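Local coordinates for RabGDI protein (Plasmodium falciparum 3D7, PDB 3P1W) that probably acts as a Rab GDP-dissociation inhibitor, keeping prenylated Rab GTPases in their GDP-bound state and in the soluble pool, as its relatives do, at residues G57-Y68 and Y81-I92; G210-N218 and L228-Y236. All coordinates share one frame; numbering follows the deposited sequence.

Interaction 1: G57-Y68 and Y81-I92; sequences GETASLNLTNLY and YGENRHWNVDLI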
loop_
_atom_site.group_PDB
_atom_site.type_symbol
_atom_site.label_atom_id
_atom_site.label_comp_id
_atom_site.label_asym_id
_atom_site.label_seq_id
_atom_site.Cartn_x
_atom_site.Cartn_y
_atom_site.Cartn_z
ATOM N N GLY A 57 5.118 -14.209 -0.495
ATOM C CA GLY A 57 6.433 -13.631 -0.255
ATOM C C GLY A 57 6.439 -12.674 0.940
ATOM O O GLY A 57 5.992 -13.039 2.045
ATOM N N GLU A 58 6.926 -11.450 0.715
ATOM C CA GLU A 58 6.989 -10.430 1.777
ATOM C C GLU A 58 5.598 -9.959 2.198
ATOM O O GLU A 58 5.440 -9.410 3.296
ATOM C CB GLU A 58 7.834 -9.226 1.324
ATOM C CG GLU A 58 9.306 -9.534 1.147
ATOM C CD GLU A 58 10.010 -9.834 2.461
ATOM O OE1 GLU A 58 9.787 -9.135 3.471
ATOM O OE2 GLU A 58 10.807 -10.781 2.481
ATOM N N THR A 59 4.613 -10.169 1.323
ATOM C CA THR A 59 3.205 -9.870 1.587
ATOM C C THR A 59 2.417 -11.089 2.065
ATOM O O THR A 59 1.203 -11.102 1.987
ATOM C CB THR A 59 2.541 -9.230 0.346
ATOM O OG1 THR A 59 2.803 -10.024 -0.842
ATOM C CG2 THR A 59 3.110 -7.780 0.115
ATOM N N ALA A 60 3.076 -12.079 2.646
ATOM C CA ALA A 60 2.356 -13.272 3.143
ATOM C C ALA A 60 1.362 -12.956 4.250
ATOM O O ALA A 60 1.542 -11.999 5.004
ATOM C CB ALA A 60 3.332 -14.310 3.653
ATOM N N SER A 61 0.339 -13.807 4.338
ATOM C CA SER A 61 -0.660 -13.773 5.385
ATOM C C SER A 61 -0.391 -14.911 6.386
ATOM O O SER A 61 -0.256 -16.057 5.969
ATOM C CB SER A 61 -2.025 -13.993 4.730
ATOM O OG SER A 61 -3.057 -13.957 5.682
ATOM N N LEU A 62 -0.312 -14.608 7.678
ATOM C CA LEU A 62 0.024 -15.617 8.713
ATOM C C LEU A 62 -1.135 -15.891 9.681
ATOM O O LEU A 62 -1.830 -14.974 10.129
ATOM C CB LEU A 62 1.247 -15.166 9.512
ATOM C CG LEU A 62 2.638 -15.098 8.838
ATOM C CD1 LEU A 62 2.593 -14.286 7.584
ATOM C CD2 LEU A 62 3.675 -14.473 9.807
ATOM N N ASN A 63 -1.339 -17.159 10.017
ATOM C CA ASN A 63 -2.225 -17.502 11.124
ATOM C C ASN A 63 -1.478 -17.373 12.447
ATOM O O ASN A 63 -0.350 -16.896 12.472
ATOM C CB ASN A 63 -2.846 -18.894 10.929
ATOM C CG ASN A 63 -1.830 -20.031 10.920
ATOM O OD1 ASN A 63 -0.666 -19.874 11.290
ATOM N ND2 ASN A 63 -2.295 -21.209 10.493
ATOM N N LEU A 64 -2.085 -17.796 13.551
ATOM C CA LEU A 64 -1.409 -17.667 14.842
ATOM C C LEU A 64 -0.143 -18.476 14.914
ATOM O O LEU A 64 0.883 -17.972 15.329
ATOM C CB LEU A 64 -2.299 -18.146 15.986
ATOM C CG LEU A 64 -3.258 -17.196 16.622
ATOM C CD1 LEU A 64 -4.055 -18.027 17.637
ATOM C CD2 LEU A 64 -2.518 -16.025 17.240
ATOM N N THR A 65 -0.235 -19.763 14.565
ATOM C CA THR A 65 0.930 -20.645 14.591
ATOM C C THR A 65 2.091 -20.024 13.842
ATOM O O THR A 65 3.219 -19.996 14.326
ATOM C CB THR A 65 0.597 -22.016 14.007
ATOM O OG1 THR A 65 -0.360 -22.643 14.859
ATOM C CG2 THR A 65 1.843 -22.907 13.886
ATOM N N ASN A 66 1.817 -19.498 12.662
ATOM C CA ASN A 66 2.892 -19.021 11.838
ATOM C C ASN A 66 3.387 -17.658 12.294
ATOM O O ASN A 66 4.568 -17.413 12.223
ATOM C CB ASN A 66 2.528 -19.113 10.361
ATOM C CG ASN A 66 2.507 -20.559 9.879
ATOM O OD1 ASN A 66 3.441 -21.337 10.135
ATOM N ND2 ASN A 66 1.438 -20.937 9.213
ATOM N N LEU A 67 2.506 -16.824 12.853
ATOM C CA LEU A 67 2.914 -15.530 13.389
ATOM C C LEU A 67 3.903 -15.779 14.520
ATOM O O LEU A 67 4.991 -15.191 14.566
ATOM C CB LEU A 67 1.688 -14.761 13.882
ATOM C CG LEU A 67 1.841 -13.345 14.371
ATOM C CD1 LEU A 67 2.269 -12.435 13.200
ATOM C CD2 LEU A 67 0.533 -12.875 15.018
ATOM N N TYR A 68 3.539 -16.710 15.409
ATOM C CA TYR A 68 4.373 -17.018 16.558
ATOM C C TYR A 68 5.651 -17.739 16.155
ATOM O O TYR A 68 6.717 -17.443 16.687
ATOM C CB TYR A 68 3.568 -17.794 17.644
ATOM C CG TYR A 68 2.925 -16.865 18.659
ATOM C CD1 TYR A 68 1.774 -16.135 18.345
ATOM C CD2 TYR A 68 3.492 -16.678 19.911
ATOM C CE1 TYR A 68 1.212 -15.230 19.251
ATOM C CE2 TYR A 68 2.928 -15.793 20.823
ATOM C CZ TYR A 68 1.795 -15.073 20.487
ATOM O OH TYR A 68 1.242 -14.207 21.389
ATOM N N TYR A 81 -6.225 -16.441 22.452
ATOM C CA TYR A 81 -6.323 -16.063 21.041
ATOM C C TYR A 81 -7.075 -17.079 20.202
ATOM O O TYR A 81 -7.389 -16.815 19.048
ATOM C CB TYR A 81 -4.936 -15.781 20.455
ATOM C CG TYR A 81 -4.269 -14.581 21.078
ATOM C CD1 TYR A 81 -5.026 -13.518 21.570
ATOM C CD2 TYR A 81 -2.888 -14.490 21.162
ATOM C CE1 TYR A 81 -4.435 -12.415 22.128
ATOM C CE2 TYR A 81 -2.285 -13.383 21.733
ATOM C CZ TYR A 81 -3.070 -12.346 22.209
ATOM O OH TYR A 81 -2.500 -11.240 22.788
ATOM N N GLY A 82 -7.367 -18.240 20.781
ATOM C CA GLY A 82 -8.258 -19.191 20.135
ATOM C C GLY A 82 -7.599 -19.885 18.965
ATOM O O GLY A 82 -6.379 -20.069 18.953
ATOM N N GLU A 83 -8.410 -20.274 17.983
ATOM C CA GLU A 83 -7.960 -21.143 16.894
ATOM C C GLU A 83 -7.370 -20.379 15.728
ATOM O O GLU A 83 -7.753 -19.249 15.469
ATOM C CB GLU A 83 -9.122 -21.984 16.357
ATOM C CG GLU A 83 -9.586 -23.083 17.291
ATOM C CD GLU A 83 -10.835 -23.763 16.781
ATOM O OE1 GLU A 83 -11.906 -23.106 16.741
ATOM O OE2 GLU A 83 -10.741 -24.953 16.422
ATOM N N ASN A 84 -6.479 -21.046 14.996
ATOM C CA ASN A 84 -5.833 -20.474 13.820
ATOM C C ASN A 84 -6.768 -19.869 12.767
ATOM O O ASN A 84 -6.418 -18.858 12.152
ATOM C CB ASN A 84 -4.950 -21.526 13.146
ATOM C CG ASN A 84 -3.554 -21.574 13.721
ATOM O OD1 ASN A 84 -2.934 -20.536 13.947
ATOM N ND2 ASN A 84 -3.019 -22.785 13.902
ATOM N N ARG A 85 -7.946 -20.463 12.562
ATOM C CA ARG A 85 -8.831 -20.032 11.464
ATOM C C ARG A 85 -9.336 -18.579 11.586
ATOM O O ARG A 85 -9.751 -17.984 10.598
ATOM C CB ARG A 85 -10.020 -21.000 11.302
ATOM C CG ARG A 85 -11.019 -20.963 12.432
ATOM C CD ARG A 85 -11.866 -22.235 12.481
ATOM N NE ARG A 85 -12.713 -22.221 13.668
ATOM C CZ ARG A 85 -13.847 -21.530 13.781
ATOM N NH1 ARG A 85 -14.536 -21.570 14.917
ATOM N NH2 ARG A 85 -14.300 -20.792 12.766
ATOM N N HIS A 86 -9.297 -18.014 12.789
ATOM C CA HIS A 86 -9.753 -16.639 13.024
ATOM C C HIS A 86 -8.694 -15.617 12.648
ATOM O O HIS A 86 -8.997 -14.434 12.551
ATOM C CB HIS A 86 -10.085 -16.430 14.493
ATOM C CG HIS A 86 -11.091 -17.400 15.021
ATOM N ND1 HIS A 86 -12.411 -17.384 14.630
ATOM C CD2 HIS A 86 -10.966 -18.420 15.903
ATOM C CE1 HIS A 86 -13.060 -18.356 15.250
ATOM N NE2 HIS A 86 -12.206 -19.002 16.026
ATOM N N TRP A 87 -7.454 -16.074 12.492
ATOM C CA TRP A 87 -6.326 -15.159 12.286
ATOM C C TRP A 87 -5.777 -15.212 10.882
ATOM O O TRP A 87 -5.349 -16.260 10.404
ATOM C CB TRP A 87 -5.219 -15.441 13.300
ATOM C CG TRP A 87 -5.667 -15.228 14.699
ATOM C CD1 TRP A 87 -6.333 -16.118 15.486
ATOM C CD2 TRP A 87 -5.490 -14.045 15.494
ATOM N NE1 TRP A 87 -6.590 -15.566 16.712
ATOM C CE2 TRP A 87 -6.085 -14.293 16.747
ATOM C CE3 TRP A 87 -4.896 -12.803 15.264
ATOM C CZ2 TRP A 87 -6.096 -13.347 17.771
ATOM C CZ3 TRP A 87 -4.917 -11.853 16.286
ATOM C CH2 TRP A 87 -5.512 -12.129 17.512
ATOM N N ASN A 88 -5.765 -14.051 10.227
ATOM C CA ASN A 88 -5.148 -13.903 8.915
ATOM C C ASN A 88 -4.370 -12.583 8.904
ATOM O O ASN A 88 -4.886 -11.564 8.461
ATOM C CB ASN A 88 -6.213 -13.909 7.835
ATOM C CG ASN A 88 -6.936 -15.253 7.743
ATOM O OD1 ASN A 88 -6.385 -16.223 7.218
ATOM N ND2 ASN A 88 -8.168 -15.301 8.229
ATOM N N VAL A 89 -3.138 -12.628 9.413
ATOM C CA VAL A 89 -2.347 -11.421 9.665
ATOM C C VAL A 89 -1.393 -11.148 8.510
ATOM O O VAL A 89 -0.395 -11.856 8.322
ATOM C CB VAL A 89 -1.572 -11.572 10.988
ATOM C CG1 VAL A 89 -0.720 -10.309 11.280
ATOM C CG2 VAL A 89 -2.536 -11.912 12.166
ATOM N N ASP A 90 -1.731 -10.141 7.713
ATOM C CA ASP A 90 -0.898 -9.718 6.621
ATOM C C ASP A 90 0.388 -9.103 7.184
ATOM O O ASP A 90 0.333 -8.273 8.101
ATOM C CB ASP A 90 -1.624 -8.662 5.781
ATOM C CG ASP A 90 -2.739 -9.232 4.910
ATOM O OD1 ASP A 90 -2.717 -10.408 4.503
ATOM O OD2 ASP A 90 -3.652 -8.463 4.576
ATOM N N LEU A 91 1.545 -9.513 6.674
ATOM C CA LEU A 91 2.796 -8.863 7.067
ATOM C C LEU A 91 2.814 -7.397 6.610
ATOM O O LEU A 91 3.378 -6.537 7.275
ATOM C CB LEU A 91 3.999 -9.573 6.467
ATOM C CG LEU A 91 4.259 -10.950 7.031
ATOM C CD1 LEU A 91 5.369 -11.634 6.215
ATOM C CD2 LEU A 91 4.639 -10.844 8.465
ATOM N N ILE A 92 2.175 -7.134 5.469
ATOM C CA ILE A 92 2.182 -5.822 4.852
ATOM C C ILE A 92 0.741 -5.465 4.459
ATOM O O ILE A 92 0.363 -5.574 3.282
ATOM C CB ILE A 92 3.156 -5.746 3.658
ATOM C CG1 ILE A 92 4.570 -6.174 4.063
ATOM C CG2 ILE A 92 3.195 -4.320 3.048
ATOM C CD1 ILE A 92 5.628 -6.122 2.953
HETATM O O HOH W 1 0.714 -8.394 3.264
HETATM O O HOH W 2 -3.689 -16.432 6.680
HETATM O O HOH W 3 -4.685 -12.322 4.448
#
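Leu-62 and Val-89 form the hydrogen-bonded pair of a two-stranded antiparallel ribbon, strand 61-62 against strand 89-90, within the GDI fold. Val-89 N gives a nearly straight bond to Leu-62 O (2.8 Å), and Leu-62 N returns one to Val-89 O (2.8 Å). Ser-61 and Asp-90 are the non-hydrogen-bonded pair; water links Ser-61 OG to Asp-90 OD1, and Asp-90 OD2 bonds Tyr-250 and Leu-255 N. Beyond the ribbon, Leu-64 can be followed outward. Its CB lies 3.2 Å from Asn-84 OD1. CG, opposite the carbonyl carbon (chi1 -87°), is thereby brought over one face of the Trp-87 five-membered ring, 3.6 Å from the centroid and 17° off the normal, a CH-pi contact. CD1 passes the NE1 side of the indole to Gly-82 O (3.4 Å) and Tyr-81 CB; CD2 lies over the centre of the indole. The indole is fixed in turn by its NE1 bond to Tyr-81 O. Asn-84 grips the helix start: its amide stacks on that of Asn-63, planes 15° apart, where Asn-63 OD1 caps the helix through Asn-66 N. Asn-84 OD1 accepts from Thr-65 N on a lone pair, in its carbonyl plane (2.9 Å), and Asn-84 ND2 donates to Thr-65 OG1 at 2.8 Å.

Interaction 2: G210-N218 and L228-Y236; sequences GHAVALYLN and LTLERIKLY
Arg-232 reaches from the helix 226-243 to the turn after helix 203-213 and holds Ala-214 O side-on with two nitrogens. NE and NH2 both lie 2.8 Å from that oxygen, in its carbonyl plane; the NE-H...O angle of 134° is bent, and the NH2 bond similarly, because both converge on one atom. The bend at chi3 (73°) turns the guanidinium flat onto Tyr-216, planes 17° apart and centres 4.4 Å apart, an off-centre cation-pi stack. NH2 also forms a salt bridge with Glu-440, which probably steadies the charge. Tyr-216 OH shares a 2.9 Å hydrogen bond with Thr-229 OG1, near the ring's edge. The apolar part is close-packed: Ala-214 CB meets Ile-233 CG1 at 3.9 Å, Val-213 CG1 touches Ile-233 CG2, and Tyr-236 lays a ring face over Val-213 CA, a CH-pi contact. The polar margin is bridged by water rather than by direct bonds: one water donates to both Val-213 O and Arg-232 O, and another joins Ala-212 O to Tyr-236 OH. Leu-215 turns to positive phi, and Tyr-216 N bonds back to Gly-210 O (2.9 Å) across it. The result is a helix-turn-helix packing in the helical part of this Rab GDI-family protein, with Arg-232 pinning the turn.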
loop_
_atom_site.group_PDB
_atom_site.type_symbol
_atom_site.label_atom_id
_atom_site.label_comp_id
_atom_site.label_asym_id
_atom_site.label_seq_id
_atom_site.Cartn_x
_atom_site.Cartn_y
_atom_site.Cartn_z
ATOM N N GLY A 210 -2.542 17.475 1.520
ATOM C CA GLY A 210 -1.502 16.871 0.708
ATOM C C GLY A 210 -1.224 15.414 1.062
ATOM O O GLY A 210 -1.084 14.565 0.168
ATOM N N HIS A 211 -1.128 15.142 2.358
ATOM C CA HIS A 211 -0.690 13.852 2.842
ATOM C C HIS A 211 -1.833 12.863 3.031
ATOM O O HIS A 211 -1.639 11.681 2.800
ATOM C CB HIS A 211 0.111 14.016 4.129
ATOM C CG HIS A 211 1.419 14.712 3.924
ATOM N ND1 HIS A 211 2.636 14.079 4.087
ATOM C CD2 HIS A 211 1.698 15.959 3.474
ATOM C CE1 HIS A 211 3.608 14.937 3.813
ATOM N NE2 HIS A 211 3.066 16.074 3.411
ATOM N N ALA A 212 -3.015 13.335 3.420
ATOM C CA ALA A 212 -4.118 12.435 3.795
ATOM C C ALA A 212 -5.287 12.397 2.803
ATOM O O ALA A 212 -6.153 11.532 2.919
ATOM C CB ALA A 212 -4.631 12.796 5.224
ATOM N N VAL A 213 -5.346 13.353 1.881
ATOM C CA VAL A 213 -6.437 13.407 0.881
ATOM C C VAL A 213 -5.844 13.192 -0.527
ATOM O O VAL A 213 -6.274 12.284 -1.238
ATOM C CB VAL A 213 -7.289 14.704 0.999
ATOM C CG1 VAL A 213 -8.414 14.736 -0.057
ATOM C CG2 VAL A 213 -7.887 14.807 2.389
ATOM N N ALA A 214 -4.854 14.001 -0.912
ATOM C CA ALA A 214 -4.098 13.758 -2.140
ATOM C C ALA A 214 -3.143 12.538 -2.043
ATOM O O ALA A 214 -2.651 12.032 -3.066
ATOM C CB ALA A 214 -3.321 15.011 -2.535
ATOM N N LEU A 215 -2.873 12.096 -0.815
ATOM C CA LEU A 215 -2.097 10.867 -0.538
ATOM C C LEU A 215 -0.659 10.900 -1.050
ATOM O O LEU A 215 -0.056 9.863 -1.413
ATOM C CB LEU A 215 -2.850 9.624 -1.024
ATOM C CG LEU A 215 -4.218 9.438 -0.350
ATOM C CD1 LEU A 215 -4.944 8.270 -1.013
ATOM C CD2 LEU A 215 -4.134 9.252 1.199
ATOM N N TYR A 216 -0.082 12.092 -1.005
ATOM C CA TYR A 216 1.314 12.256 -1.347
ATOM C C TYR A 216 2.206 11.904 -0.142
ATOM O O TYR A 216 1.757 11.879 1.004
ATOM C CB TYR A 216 1.595 13.682 -1.753
ATOM C CG TYR A 216 1.088 14.114 -3.121
ATOM C CD1 TYR A 216 1.532 13.484 -4.287
ATOM C CD2 TYR A 216 0.243 15.219 -3.249
ATOM C CE1 TYR A 216 1.098 13.932 -5.563
ATOM C CE2 TYR A 216 -0.185 15.664 -4.491
ATOM C CZ TYR A 216 0.242 15.020 -5.641
ATOM O OH TYR A 216 -0.196 15.481 -6.861
ATOM N N LEU A 217 3.484 11.681 -0.432
ATOM C CA LEU A 217 4.485 11.283 0.561
ATOM C C LEU A 217 5.296 12.452 1.104
ATOM O O LEU A 217 5.961 12.333 2.118
ATOM C CB LEU A 217 5.448 10.282 -0.085
ATOM C CG LEU A 217 4.818 9.099 -0.819
ATOM C CD1 LEU A 217 5.882 8.033 -1.055
ATOM C CD2 LEU A 217 3.631 8.507 -0.063
ATOM N N ASN A 218 5.257 13.577 0.391
ATOM C CA ASN A 218 6.038 14.752 0.753
ATOM C C ASN A 218 5.394 15.971 0.088
ATOM O O ASN A 218 4.365 15.833 -0.581
ATOM C CB ASN A 218 7.499 14.571 0.325
ATOM C CG ASN A 218 7.651 14.394 -1.177
ATOM O OD1 ASN A 218 7.112 15.171 -1.958
ATOM N ND2 ASN A 218 8.374 13.361 -1.589
ATOM N N LEU A 228 -2.606 18.006 -11.390
ATOM C CA LEU A 228 -2.175 16.709 -10.869
ATOM C C LEU A 228 -2.773 16.464 -9.486
ATOM O O LEU A 228 -3.261 15.370 -9.187
ATOM C CB LEU A 228 -0.647 16.659 -10.789
ATOM C CG LEU A 228 0.127 16.734 -12.106
ATOM C CD1 LEU A 228 1.523 17.373 -11.873
ATOM C CD2 LEU A 228 0.217 15.356 -12.772
ATOM N N THR A 229 -2.770 17.504 -8.660
ATOM C CA THR A 229 -3.207 17.382 -7.280
ATOM C C THR A 229 -4.729 17.508 -7.181
ATOM O O THR A 229 -5.379 16.779 -6.436
ATOM C CB THR A 229 -2.503 18.418 -6.406
ATOM O OG1 THR A 229 -1.083 18.187 -6.451
ATOM C CG2 THR A 229 -2.993 18.324 -4.962
ATOM N N LEU A 230 -5.307 18.401 -7.978
ATOM C CA LEU A 230 -6.745 18.538 -8.000
ATOM C C LEU A 230 -7.407 17.213 -8.380
ATOM O O LEU A 230 -8.414 16.839 -7.788
ATOM C CB LEU A 230 -7.169 19.671 -8.956
ATOM C CG LEU A 230 -6.817 21.084 -8.482
ATOM C CD1 LEU A 230 -6.950 22.102 -9.636
ATOM C CD2 LEU A 230 -7.702 21.507 -7.305
ATOM N N GLU A 231 -6.845 16.510 -9.359
ATOM C CA GLU A 231 -7.406 15.229 -9.790
ATOM C C GLU A 231 -7.390 14.218 -8.656
ATOM O O GLU A 231 -8.334 13.467 -8.464
ATOM C CB GLU A 231 -6.627 14.655 -10.992
ATOM C CG GLU A 231 -6.858 15.382 -12.301
ATOM C CD GLU A 231 -8.194 15.060 -12.957
ATOM O OE1 GLU A 231 -9.118 14.555 -12.278
ATOM O OE2 GLU A 231 -8.323 15.334 -14.167
ATOM N N ARG A 232 -6.301 14.209 -7.907
ATOM C CA ARG A 232 -6.138 13.274 -6.803
ATOM C C ARG A 232 -7.091 13.584 -5.657
ATOM O O ARG A 232 -7.712 12.682 -5.089
ATOM C CB ARG A 232 -4.696 13.300 -6.314
ATOM C CG ARG A 232 -3.727 12.649 -7.304
ATOM C CD ARG A 232 -2.308 12.929 -6.933
ATOM N NE ARG A 232 -1.892 12.168 -5.763
ATOM C CZ ARG A 232 -1.423 10.916 -5.794
ATOM N NH1 ARG A 232 -1.295 10.249 -6.939
ATOM N NH2 ARG A 232 -1.074 10.331 -4.665
ATOM N N ILE A 233 -7.214 14.861 -5.322
ATOM C CA ILE A 233 -8.166 15.292 -4.288
ATOM C C ILE A 233 -9.584 14.968 -4.735
ATOM O O ILE A 233 -10.348 14.371 -3.986
ATOM C CB ILE A 233 -7.999 16.789 -3.918
ATOM C CG1 ILE A 233 -6.615 17.009 -3.311
ATOM C CG2 ILE A 233 -9.071 17.226 -2.897
ATOM C CD1 ILE A 233 -6.308 18.444 -2.910
ATOM N N LYS A 234 -9.921 15.295 -5.983
ATOM C CA LYS A 234 -11.238 14.927 -6.513
ATOM C C LYS A 234 -11.481 13.420 -6.467
ATOM O O LYS A 234 -12.564 12.974 -6.100
ATOM C CB LYS A 234 -11.435 15.438 -7.948
ATOM C CG LYS A 234 -12.907 15.503 -8.325
ATOM C CD LYS A 234 -13.141 16.220 -9.650
ATOM C CE LYS A 234 -12.594 15.432 -10.817
ATOM N NZ LYS A 234 -13.047 14.006 -10.801
ATOM N N LEU A 235 -10.466 12.642 -6.819
ATOM C CA LEU A 235 -10.572 11.177 -6.785
ATOM C C LEU A 235 -10.853 10.639 -5.392
ATOM O O LEU A 235 -11.671 9.731 -5.239
ATOM C CB LEU A 235 -9.320 10.520 -7.371
ATOM C CG LEU A 235 -9.385 8.995 -7.569
ATOM C CD1 LEU A 235 -10.298 8.606 -8.738
ATOM C CD2 LEU A 235 -7.983 8.438 -7.772
ATOM N N TYR A 236 -10.175 11.183 -4.380
ATOM C CA TYR A 236 -10.444 10.812 -2.999
ATOM C C TYR A 236 -11.926 11.078 -2.697
ATOM O O TYR A 236 -12.668 10.207 -2.209
ATOM C CB TYR A 236 -9.573 11.644 -2.061
ATOM C CG TYR A 236 -9.607 11.221 -0.626
ATOM C CD1 TYR A 236 -8.621 10.370 -0.105
ATOM C CD2 TYR A 236 -10.600 11.667 0.231
ATOM C CE1 TYR A 236 -8.654 9.969 1.215
ATOM C CE2 TYR A 236 -10.621 11.286 1.555
ATOM C CZ TYR A 236 -9.641 10.444 2.058
ATOM O OH TYR A 236 -9.680 10.054 3.387
HETATM O O HOH W 4 -7.143 9.456 4.400
HETATM O O HOH W 5 -6.232 10.898 -3.653
#

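Overall arrangement
From the N terminus, the chain first passes through interaction 1, where 57-68 and 81-92 close a loop of 12 intervening residues and pair strands 61-62 and 89-90. Further on, 210-218 and 228-236 close a second loop, of nine residues, joining the end of helix 203-213 to helix 226-243. The contacts are in series and neither nest nor cross. They lie on opposite sides of the chain's centre, with centres 32 Å apart and nearest atoms about 13 Å apart. Interaction 1 rests on strands 320-333 and 405-418 of the nine-stranded sheet; interaction 2 packs on helix 158-173 and touches strand 117-129 of that same sheet.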